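Local structure of manganese-binding protein (Chlamydia trachomatis, 6NSI) at residues Asp46-Ser51 and Arg68-Gly73; Lys160-Val165 and Arg177-Asp182; Tyr173-Tyr178 and Gly188-Arg193. The protein binds iron(II), manganese(II) and nickel(II) ions, preferring iron(II), and hands them to the membrane permease of an ABC transporter for import into the cytoplasm. All blocks are in the same frame, centred on the assembly; numbering follows the deposited sequence.

Contact 1 of 3, residues Asp46-Ser51 and Arg68-Gly73; sequences DRMAMS and RKHLEG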
loop_
_atom_site.group_PDB
_atom_site.type_symbol
_atom_site.label_atom_id
_atom_site.label_comp_id
_atom_site.label_asym_id
_atom_site.label_seq_id
_atom_site.Cartn_x
_atom_site.Cartn_y
_atom_site.Cartn_z
ATOM N N ASP A 46 -22.011 -12.356 6.687
ATOM C CA ASP A 46 -22.336 -12.315 8.109
ATOM C C ASP A 46 -21.342 -11.470 8.892
ATOM O O ASP A 46 -21.717 -10.846 9.892
ATOM C CB ASP A 46 -22.380 -13.732 8.685
ATOM C CG ASP A 46 -23.365 -14.629 7.962
ATOM O OD1 ASP A 46 -24.473 -14.156 7.605
ATOM O OD2 ASP A 46 -23.028 -15.814 7.760
ATOM N N ARG A 47 -20.071 -11.455 8.468
ATOM C CA ARG A 47 -19.094 -10.582 9.109
ATOM C C ARG A 47 -19.490 -9.123 8.936
ATOM O O ARG A 47 -19.385 -8.322 9.873
ATOM C CB ARG A 47 -17.699 -10.847 8.533
ATOM C CG ARG A 47 -17.147 -12.184 8.958
ATOM C CD ARG A 47 -15.944 -12.635 8.142
ATOM N NE ARG A 47 -15.412 -13.884 8.684
ATOM C CZ ARG A 47 -15.424 -15.054 8.050
ATOM N NH1 ARG A 47 -15.918 -15.163 6.817
ATOM N NH2 ARG A 47 -14.917 -16.121 8.653
ATOM N N MET A 48 -19.984 -8.767 7.747
ATOM C CA MET A 48 -20.499 -7.419 7.548
ATOM C C MET A 48 -21.748 -7.183 8.386
ATOM O O MET A 48 -21.908 -6.114 8.989
ATOM C CB MET A 48 -20.792 -7.192 6.069
ATOM C CG MET A 48 -19.529 -7.175 5.180
ATOM S SD MET A 48 -19.977 -7.019 3.437
ATOM C CE MET A 48 -18.338 -7.151 2.664
ATOM N N ALA A 49 -22.631 -8.182 8.442
ATOM C CA ALA A 49 -23.914 -8.018 9.115
ATOM C C ALA A 49 -23.739 -7.783 10.614
ATOM O O ALA A 49 -24.417 -6.927 11.197
ATOM C CB ALA A 49 -24.788 -9.241 8.849
ATOM N N MET A 50 -22.831 -8.525 11.259
ATOM C CA MET A 50 -22.609 -8.336 12.692
ATOM C C MET A 50 -21.751 -7.114 13.031
ATOM O O MET A 50 -21.635 -6.777 14.216
ATOM C CB MET A 50 -21.962 -9.588 13.293
ATOM C CG MET A 50 -20.446 -9.627 13.170
ATOM S SD MET A 50 -19.730 -11.219 13.641
ATOM C CE MET A 50 -20.433 -12.292 12.384
ATOM N N SER A 51 -21.163 -6.437 12.045
ATOM C CA SER A 51 -20.239 -5.344 12.315
ATOM C C SER A 51 -20.953 -3.999 12.422
ATOM O O SER A 51 -22.043 -3.797 11.882
ATOM C CB SER A 51 -19.172 -5.279 11.226
ATOM O OG SER A 51 -18.202 -6.280 11.457
ATOM N N ARG A 68 -18.768 -5.007 -4.348
ATOM C CA ARG A 68 -19.578 -3.870 -4.779
ATOM C C ARG A 68 -21.049 -4.043 -4.400
ATOM O O ARG A 68 -21.708 -3.064 -4.032
ATOM C CB ARG A 68 -19.442 -3.656 -6.281
ATOM C CG ARG A 68 -18.184 -2.940 -6.705
ATOM C CD ARG A 68 -17.803 -3.366 -8.111
ATOM N NE ARG A 68 -18.005 -2.303 -9.093
ATOM C CZ ARG A 68 -17.096 -1.377 -9.388
ATOM N NH1 ARG A 68 -15.922 -1.382 -8.767
ATOM N NH2 ARG A 68 -17.360 -0.441 -10.297
ATOM N N LYS A 69 -21.584 -5.273 -4.491
ATOM C CA LYS A 69 -22.975 -5.517 -4.081
ATOM C C LYS A 69 -23.195 -5.103 -2.635
ATOM O O LYS A 69 -24.194 -4.449 -2.302
ATOM C CB LYS A 69 -23.359 -6.995 -4.227
ATOM C CG LYS A 69 -23.177 -7.625 -5.593
ATOM C CD LYS A 69 -23.597 -9.121 -5.612
ATOM C CE LYS A 69 -23.124 -9.904 -4.368
ATOM N NZ LYS A 69 -22.301 -11.138 -4.652
ATOM N N HIS A 70 -22.261 -5.488 -1.761
ATOM C CA HIS A 70 -22.424 -5.362 -0.323
ATOM C C HIS A 70 -21.932 -4.035 0.232
ATOM O O HIS A 70 -22.346 -3.654 1.331
ATOM C CB HIS A 70 -21.696 -6.510 0.380
ATOM C CG HIS A 70 -22.305 -7.856 0.129
ATOM N ND1 HIS A 70 -22.088 -8.568 -1.033
ATOM C CD2 HIS A 70 -23.127 -8.615 0.889
ATOM C CE1 HIS A 70 -22.754 -9.710 -0.977
ATOM N NE2 HIS A 70 -23.389 -9.763 0.180
ATOM N N LEU A 71 -21.067 -3.323 -0.488
ATOM C CA LEU A 71 -20.449 -2.111 0.037
ATOM C C LEU A 71 -21.053 -0.832 -0.524
ATOM O O LEU A 71 -21.156 0.165 0.200
ATOM C CB LEU A 71 -18.945 -2.116 -0.248
ATOM C CG LEU A 71 -18.091 -3.218 0.379
ATOM C CD1 LEU A 71 -16.607 -3.024 -0.010
ATOM C CD2 LEU A 71 -18.284 -3.257 1.886
ATOM N N GLU A 72 -21.428 -0.832 -1.803
ATOM C CA GLU A 72 -22.008 0.351 -2.426
ATOM C C GLU A 72 -23.390 0.607 -1.827
ATOM O O GLU A 72 -24.265 -0.264 -1.868
ATOM C CB GLU A 72 -22.073 0.165 -3.946
ATOM C CG GLU A 72 -20.695 0.334 -4.625
ATOM C CD GLU A 72 -20.646 -0.076 -6.103
ATOM O OE1 GLU A 72 -21.592 -0.726 -6.599
ATOM O OE2 GLU A 72 -19.636 0.246 -6.773
ATOM N N GLY A 73 -23.574 1.787 -1.234
ATOM C CA GLY A 73 -24.830 2.130 -0.591
ATOM C C GLY A 73 -24.986 1.634 0.830
ATOM O O GLY A 73 -26.055 1.822 1.426
#

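Contact 2 of 3, residues Lys160-Val165 and Arg177-Asp182; sequences KNRYLV and RYLSSD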
loop_
_atom_site.group_PDB
_atom_site.type_symbol
_atom_site.label_atom_id
_atom_site.label_comp_id
_atom_site.label_asym_id
_atom_site.label_seq_id
_atom_site.Cartn_x
_atom_site.Cartn_y
_atom_site.Cartn_z
ATOM N N LYS A 160 21.716 8.023 -8.553
ATOM C CA LYS A 160 21.832 7.189 -9.752
ATOM C C LYS A 160 21.129 5.832 -9.605
ATOM O O LYS A 160 20.926 5.146 -10.615
ATOM C CB LYS A 160 23.316 6.967 -10.101
ATOM C CG LYS A 160 24.048 6.072 -9.086
ATOM C CD LYS A 160 25.429 5.610 -9.554
ATOM C CE LYS A 160 25.983 4.566 -8.576
ATOM N NZ LYS A 160 27.455 4.378 -8.661
ATOM N N ASN A 161 20.760 5.425 -8.394
ATOM C CA ASN A 161 20.122 4.131 -8.168
ATOM C C ASN A 161 18.634 4.229 -7.843
ATOM O O ASN A 161 18.011 3.189 -7.584
ATOM C CB ASN A 161 20.801 3.387 -7.021
ATOM C CG ASN A 161 22.194 2.902 -7.354
ATOM O OD1 ASN A 161 22.610 2.849 -8.516
ATOM N ND2 ASN A 161 22.922 2.511 -6.312
ATOM N N ARG A 162 18.049 5.436 -7.852
ATOM C CA ARG A 162 16.668 5.656 -7.397
ATOM C C ARG A 162 15.692 5.300 -8.517
ATOM O O ARG A 162 15.020 6.146 -9.112
ATOM C CB ARG A 162 16.488 7.094 -6.932
ATOM C CG ARG A 162 17.090 7.346 -5.554
ATOM C CD ARG A 162 17.136 8.860 -5.226
ATOM N NE ARG A 162 18.112 9.127 -4.159
ATOM C CZ ARG A 162 18.316 10.321 -3.605
ATOM N NH1 ARG A 162 17.622 11.375 -4.021
ATOM N NH2 ARG A 162 19.217 10.465 -2.636
ATOM N N TYR A 163 15.634 4.005 -8.809
ATOM C CA TYR A 163 14.826 3.470 -9.903
ATOM C C TYR A 163 14.317 2.136 -9.388
ATOM O O TYR A 163 15.121 1.220 -9.152
ATOM C CB TYR A 163 15.650 3.310 -11.191
ATOM C CG TYR A 163 16.101 4.644 -11.746
ATOM C CD1 TYR A 163 15.256 5.398 -12.547
ATOM C CD2 TYR A 163 17.354 5.166 -11.428
ATOM C CE1 TYR A 163 15.645 6.642 -13.039
ATOM C CE2 TYR A 163 17.762 6.409 -11.911
ATOM C CZ TYR A 163 16.901 7.136 -12.716
ATOM O OH TYR A 163 17.289 8.355 -13.197
ATOM N N LEU A 164 13.005 2.057 -9.157
ATOM C CA LEU A 164 12.380 0.974 -8.403
ATOM C C LEU A 164 11.597 0.061 -9.346
ATOM O O LEU A 164 10.514 0.427 -9.826
ATOM C CB LEU A 164 11.471 1.541 -7.310
ATOM C CG LEU A 164 10.710 0.508 -6.469
ATOM C CD1 LEU A 164 11.673 -0.457 -5.764
ATOM C CD2 LEU A 164 9.821 1.243 -5.484
ATOM N N VAL A 165 12.131 -1.133 -9.588
ATOM C CA VAL A 165 11.506 -2.104 -10.486
ATOM C C VAL A 165 10.830 -3.167 -9.627
ATOM O O VAL A 165 11.503 -3.901 -8.896
ATOM C CB VAL A 165 12.534 -2.736 -11.443
ATOM C CG1 VAL A 165 11.840 -3.748 -12.374
ATOM C CG2 VAL A 165 13.263 -1.656 -12.264
ATOM N N ARG A 177 6.838 10.048 -3.142
ATOM C CA ARG A 177 7.191 10.675 -1.872
ATOM C C ARG A 177 8.675 10.532 -1.549
ATOM O O ARG A 177 9.340 11.523 -1.238
ATOM C CB ARG A 177 6.364 10.095 -0.718
ATOM C CG ARG A 177 6.815 10.712 0.643
ATOM C CD ARG A 177 5.741 10.672 1.704
ATOM N NE ARG A 177 6.070 11.432 2.916
ATOM C CZ ARG A 177 5.758 12.719 3.108
ATOM N NH1 ARG A 177 5.132 13.412 2.158
ATOM N NH2 ARG A 177 6.064 13.330 4.255
ATOM N N TYR A 178 9.205 9.304 -1.589
ATOM C CA TYR A 178 10.484 8.998 -0.952
ATOM C C TYR A 178 11.658 8.910 -1.905
ATOM O O TYR A 178 12.804 8.969 -1.449
ATOM C CB TYR A 178 10.423 7.656 -0.211
ATOM C CG TYR A 178 9.414 7.622 0.903
ATOM C CD1 TYR A 178 9.531 8.472 2.001
ATOM C CD2 TYR A 178 8.335 6.745 0.847
ATOM C CE1 TYR A 178 8.596 8.445 3.023
ATOM C CE2 TYR A 178 7.403 6.700 1.855
ATOM C CZ TYR A 178 7.536 7.546 2.950
ATOM O OH TYR A 178 6.583 7.494 3.952
ATOM N N LEU A 179 11.413 8.692 -3.190
ATOM C CA LEU A 179 12.487 8.454 -4.140
ATOM C C LEU A 179 12.696 9.625 -5.084
ATOM O O LEU A 179 13.633 9.596 -5.898
ATOM C CB LEU A 179 12.204 7.169 -4.946
ATOM C CG LEU A 179 12.250 5.851 -4.156
ATOM C CD1 LEU A 179 12.040 4.642 -5.077
ATOM C CD2 LEU A 179 13.536 5.700 -3.358
ATOM N N SER A 180 11.859 10.655 -4.994
ATOM C CA SER A 180 11.819 11.718 -5.983
ATOM C C SER A 180 12.020 13.071 -5.324
ATOM O O SER A 180 11.692 13.263 -4.153
ATOM C CB SER A 180 10.493 11.711 -6.731
ATOM O OG SER A 180 10.157 10.366 -7.089
ATOM N N SER A 181 12.524 14.008 -6.114
ATOM C CA SER A 181 12.770 15.378 -5.691
ATOM C C SER A 181 11.509 16.224 -5.826
ATOM O O SER A 181 10.561 15.868 -6.536
ATOM C CB SER A 181 13.874 16.001 -6.533
ATOM O OG SER A 181 13.364 16.304 -7.825
ATOM N N ASP A 182 11.523 17.372 -5.139
ATOM C CA ASP A 182 10.450 18.347 -5.294
ATOM C C ASP A 182 10.249 18.709 -6.760
ATOM O O ASP A 182 9.110 18.827 -7.227
ATOM C CB ASP A 182 10.755 19.601 -4.464
ATOM C CG ASP A 182 10.455 19.410 -2.984
ATOM O OD1 ASP A 182 10.204 18.255 -2.582
ATOM O OD2 ASP A 182 10.463 20.401 -2.220
HETATM O O HOH W 1 15.426 11.684 -6.019
#

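Contact 3 of 3, residues Tyr173-Tyr178 and Gly188-Arg193; sequences YFTRRY and GEWRSR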
loop_
_atom_site.group_PDB
_atom_site.type_symbol
_atom_site.label_atom_id
_atom_site.label_comp_id
_atom_site.label_asym_id
_atom_site.label_seq_id
_atom_site.Cartn_x
_atom_site.Cartn_y
_atom_site.Cartn_z
ATOM N N TYR A 173 2.998 5.730 -5.121
ATOM C CA TYR A 173 2.967 6.751 -4.069
ATOM C C TYR A 173 4.277 6.780 -3.289
ATOM O O TYR A 173 4.823 7.853 -3.002
ATOM C CB TYR A 173 1.791 6.505 -3.124
ATOM C CG TYR A 173 0.456 6.710 -3.794
ATOM C CD1 TYR A 173 -0.258 5.628 -4.302
ATOM C CD2 TYR A 173 -0.087 7.978 -3.921
ATOM C CE1 TYR A 173 -1.484 5.805 -4.914
ATOM C CE2 TYR A 173 -1.302 8.172 -4.540
ATOM C CZ TYR A 173 -2.004 7.088 -5.031
ATOM O OH TYR A 173 -3.223 7.278 -5.646
ATOM N N PHE A 174 4.760 5.598 -2.901
ATOM C CA PHE A 174 6.060 5.441 -2.262
ATOM C C PHE A 174 7.152 6.154 -3.053
ATOM O O PHE A 174 7.968 6.904 -2.496
ATOM C CB PHE A 174 6.337 3.926 -2.153
ATOM C CG PHE A 174 7.629 3.562 -1.480
ATOM C CD1 PHE A 174 8.825 3.494 -2.208
ATOM C CD2 PHE A 174 7.641 3.226 -0.134
ATOM C CE1 PHE A 174 10.001 3.143 -1.592
ATOM C CE2 PHE A 174 8.817 2.872 0.498
ATOM C CZ PHE A 174 10.001 2.817 -0.235
ATOM N N THR A 175 7.189 5.905 -4.363
ATOM C CA THR A 175 8.244 6.435 -5.217
ATOM C C THR A 175 8.164 7.954 -5.319
ATOM O O THR A 175 9.188 8.647 -5.280
ATOM C CB THR A 175 8.117 5.814 -6.609
ATOM O OG1 THR A 175 8.327 4.384 -6.535
ATOM C CG2 THR A 175 9.100 6.471 -7.580
ATOM N N ARG A 176 6.951 8.477 -5.496
ATOM C CA ARG A 176 6.746 9.920 -5.595
ATOM C C ARG A 176 7.163 10.631 -4.303
ATOM O O ARG A 176 7.789 11.699 -4.346
ATOM C CB ARG A 176 5.273 10.196 -5.933
ATOM C CG ARG A 176 4.954 11.644 -6.374
ATOM C CD ARG A 176 3.432 11.871 -6.559
ATOM N NE ARG A 176 2.680 11.628 -5.322
ATOM C CZ ARG A 176 1.361 11.820 -5.168
ATOM N NH1 ARG A 176 0.614 12.255 -6.187
ATOM N NH2 ARG A 176 0.778 11.579 -3.987
ATOM N N ARG A 177 6.838 10.048 -3.142
ATOM C CA ARG A 177 7.191 10.675 -1.872
ATOM C C ARG A 177 8.675 10.532 -1.549
ATOM O O ARG A 177 9.340 11.523 -1.238
ATOM C CB ARG A 177 6.364 10.095 -0.718
ATOM C CG ARG A 177 6.815 10.712 0.643
ATOM C CD ARG A 177 5.741 10.672 1.704
ATOM N NE ARG A 177 6.070 11.432 2.916
ATOM C CZ ARG A 177 5.758 12.719 3.108
ATOM N NH1 ARG A 177 5.132 13.412 2.158
ATOM N NH2 ARG A 177 6.064 13.330 4.255
ATOM N N TYR A 178 9.205 9.304 -1.589
ATOM C CA TYR A 178 10.484 8.998 -0.952
ATOM C C TYR A 178 11.658 8.910 -1.905
ATOM O O TYR A 178 12.804 8.969 -1.449
ATOM C CB TYR A 178 10.423 7.656 -0.211
ATOM C CG TYR A 178 9.414 7.622 0.903
ATOM C CD1 TYR A 178 9.531 8.472 2.001
ATOM C CD2 TYR A 178 8.335 6.745 0.847
ATOM C CE1 TYR A 178 8.596 8.445 3.023
ATOM C CE2 TYR A 178 7.403 6.700 1.855
ATOM C CZ TYR A 178 7.536 7.546 2.950
ATOM O OH TYR A 178 6.583 7.494 3.952
ATOM N N GLY A 188 6.223 15.958 -12.565
ATOM C CA GLY A 188 5.750 14.639 -12.916
ATOM C C GLY A 188 6.825 13.702 -13.431
ATOM O O GLY A 188 6.522 12.527 -13.716
ATOM N N GLU A 189 8.073 14.165 -13.547
ATOM C CA GLU A 189 9.135 13.257 -13.965
ATOM C C GLU A 189 9.543 12.281 -12.869
ATOM O O GLU A 189 10.444 11.471 -13.100
ATOM C CB GLU A 189 10.342 14.056 -14.460
ATOM C CG GLU A 189 10.209 14.418 -15.941
ATOM C CD GLU A 189 11.063 15.600 -16.357
ATOM O OE1 GLU A 189 11.983 15.991 -15.593
ATOM O OE2 GLU A 189 10.798 16.143 -17.457
ATOM N N TRP A 190 8.916 12.355 -11.690
ATOM C CA TRP A 190 9.080 11.315 -10.686
ATOM C C TRP A 190 8.706 9.946 -11.242
ATOM O O TRP A 190 9.278 8.934 -10.828
ATOM C CB TRP A 190 8.223 11.639 -9.457
ATOM C CG TRP A 190 6.740 11.525 -9.683
ATOM C CD1 TRP A 190 5.877 12.541 -9.984
ATOM C CD2 TRP A 190 5.939 10.324 -9.628
ATOM N NE1 TRP A 190 4.593 12.053 -10.112
ATOM C CE2 TRP A 190 4.606 10.697 -9.898
ATOM C CE3 TRP A 190 6.223 8.975 -9.369
ATOM C CZ2 TRP A 190 3.557 9.769 -9.927
ATOM C CZ3 TRP A 190 5.173 8.050 -9.403
ATOM C CH2 TRP A 190 3.862 8.454 -9.683
ATOM N N ARG A 191 7.758 9.903 -12.183
ATOM C CA ARG A 191 7.296 8.640 -12.756
ATOM C C ARG A 191 8.415 7.876 -13.452
ATOM O O ARG A 191 8.333 6.652 -13.569
ATOM C CB ARG A 191 6.144 8.905 -13.727
ATOM C CG ARG A 191 4.825 9.222 -13.056
ATOM C CD ARG A 191 3.680 8.816 -13.960
ATOM N NE ARG A 191 2.455 8.479 -13.242
ATOM C CZ ARG A 191 1.484 9.353 -12.973
ATOM N NH1 ARG A 191 1.611 10.625 -13.347
ATOM N NH2 ARG A 191 0.389 8.958 -12.323
ATOM N N SER A 192 9.474 8.559 -13.891
ATOM C CA SER A 192 10.626 7.833 -14.429
ATOM C C SER A 192 11.266 6.905 -13.395
ATOM O O SER A 192 12.011 5.985 -13.769
ATOM C CB SER A 192 11.668 8.828 -14.948
ATOM O OG SER A 192 12.439 9.317 -13.858
ATOM N N ARG A 193 10.979 7.100 -12.106
ATOM C CA ARG A 193 11.684 6.387 -11.043
ATOM C C ARG A 193 11.072 5.042 -10.637
ATOM O O ARG A 193 11.637 4.365 -9.767
ATOM C CB ARG A 193 11.796 7.297 -9.815
ATOM C CG ARG A 193 12.284 8.708 -10.183
ATOM C CD ARG A 193 13.085 9.322 -9.057
ATOM N NE ARG A 193 14.417 8.790 -9.215
ATOM C CZ ARG A 193 15.464 9.497 -9.596
ATOM N NH1 ARG A 193 15.345 10.789 -9.804
ATOM N NH2 ARG A 193 16.627 8.885 -9.761
#

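Contact 1 of 3, residues Asp46-Ser51 and Arg68-Gly73
The side chain of M48 reaches H70 and L71 because CG stands opposite the carbonyl carbon (chi1 -67°) and the rest of the chain runs fully extended, so that the thioether projects straight out from helix 44-50 toward helix 65-71. H70 CB itself points toward M48, while nearly the same first torsion sets the imidazole beside its own backbone N. The closest approach is between M48 SD and H70 CB, at 3.5 Å, while the ring takes a lesser share: SD lies 4.9 Å from the centroid of the H70 imidazole, 54° off the ring normal, an oblique sulfur-aromatic approach. Beyond the sulfur, the methyl CE of M48 meets L71 CD2 at 4.0 Å. The methionine runs at roughly a right angle to both partners, a single apolar rod laid across two consecutive residues.

Both helices flank the parallel sheet of the N-terminal half, and M48 and L71 also touch I54 of strand 54-56. Helix 65-71 belongs to the beta-alpha-beta crossover from that strand to strand 77-79, so the contact joins successive helical connections of a Rossmann-like layer. The helix that carries M48 ends in polar trim: S51 OG donates to R47 O at 2.8 Å, and K76 binds the carbonyls of M48 and S51.

No hydrogen bond crosses between 46-51 and 68-73, yet the H70 ring is far from idle. Its ND1 bonds to the carbonyl of S66 and its NE2 to the carboxylate of E45. With an oxygen acceptor at each nitrogen, and one of them anionic, the imidazole is plausibly protonated, although K69 NZ near the ring edge would work against this; the sulfur packs beside a group whose orientation is set by its polar ends.

Contact 2 of 3, residues Lys160-Val165 and Arg177-Asp182
The guanidinium of R162 meets L179 through a water at its edge: the water lies in the plane of the group, accepts from R162 NH1 at 3.0 Å and donates to L179 O at 2.8 Å. NE bonds to the carbonyl of I157, a second polar tie on the group. The ring of Y178, one residue before L179, packs edge-to-face with F174.

The aliphatic part of R162 also touches L179. Extended from CG to NE, it passes alongside the L179 carbonyl, R162 CD coming within 3.6 Å of L179 O and R162 CB within 3.9 Å of the same oxygen. One carbonyl oxygen thus receives a water proton and also lies against the methylenes of the arginine that holds the same water. R162 itself sits at the centre of an inverse gamma turn, with Y163 N bonded to N161 O at 2.8 Å.

Further along, the contact becomes purely apolar. L164 places its CG anti to the backbone N (chi1 178°), and its CB lies 3.9 Å from L179 CD1. The same methyl also meets L164 CD2 at 4.1 Å, with the two leucines crossing at about a right angle. F171 and F174 add to the packing round L164.

Strand 164-165 pairs in parallel with strand 194-195, and helices 172-178 and 182-187 fill the connection; S181 is the N-cap of the latter, its OG bonded to E184 N. The strand leads directly toward H168, one of the iron ligands. Such a course, from strand through helical segments to a neighbouring parallel strand, is that of a beta-alpha-beta crossover, here in the C-terminal lobe of the binding protein.

Contact 3 of 3, residues Tyr173-Tyr178 and Gly188-Arg193
CH-pi contact dominates where R176 meets W190. The arginine methylenes lie along one face of the indole, with R176 CG 3.5 Å from the centroid of the five-membered ring of W190 and 5° off its normal. R176 CB sits 3.8 Å from W190 CE3, and R176 CD comes 3.7 Å from W190 NE1. A bend at chi3 (60°) turns the guanidinium away from the indole face, its plane 67° from the ring, and its NH1 bonds to the D91 carbonyl. R191 CG lies over the opposite indole face, sandwiching the tryptophan between two arginine side chains.

Plain apolar packing involves T175, whose methyl CG2 touches R193 CB at 3.6 Å and approaches the indole edge near its plane. These contacts seat helix 172-178 against the 3-10 segment 189-193, the last turn of the beta-alpha-beta crossover before strand 194-195.

Hydrogen bonds do not cross between the segments but hold each in shape. R193 N donates to W190 O at 2.8 Å, and T175 OG1 bonds to the carbonyl of F171. The end of R193 leads away from helix 172-178, NE bonding to the R162 carbonyl and NH1 forming a salt bridge with E184.

All three contacts are buried, each with one partly exposed member: H70 in contact 1, R162 in contact 2 and R176 in contact 3. Contact 1 lies on the opposite side of the chain's centre, its centre about 35 Å from that of contact 3, and joins two helices through a thioether. Contacts 2 and 3, centres about 6 Å apart, share R177 and Y178. Contact 2 uses L179, just past helix 172-178, against strand 164-165 and its approach; contact 3 sets the helix itself against a 3-10 segment. S180 OG lies 2.7 Å from T175 O, and R193 NE 2.7 Å from R162 O. Water bridging marks contact 2, an arginine-indole CH-pi contact contact 3.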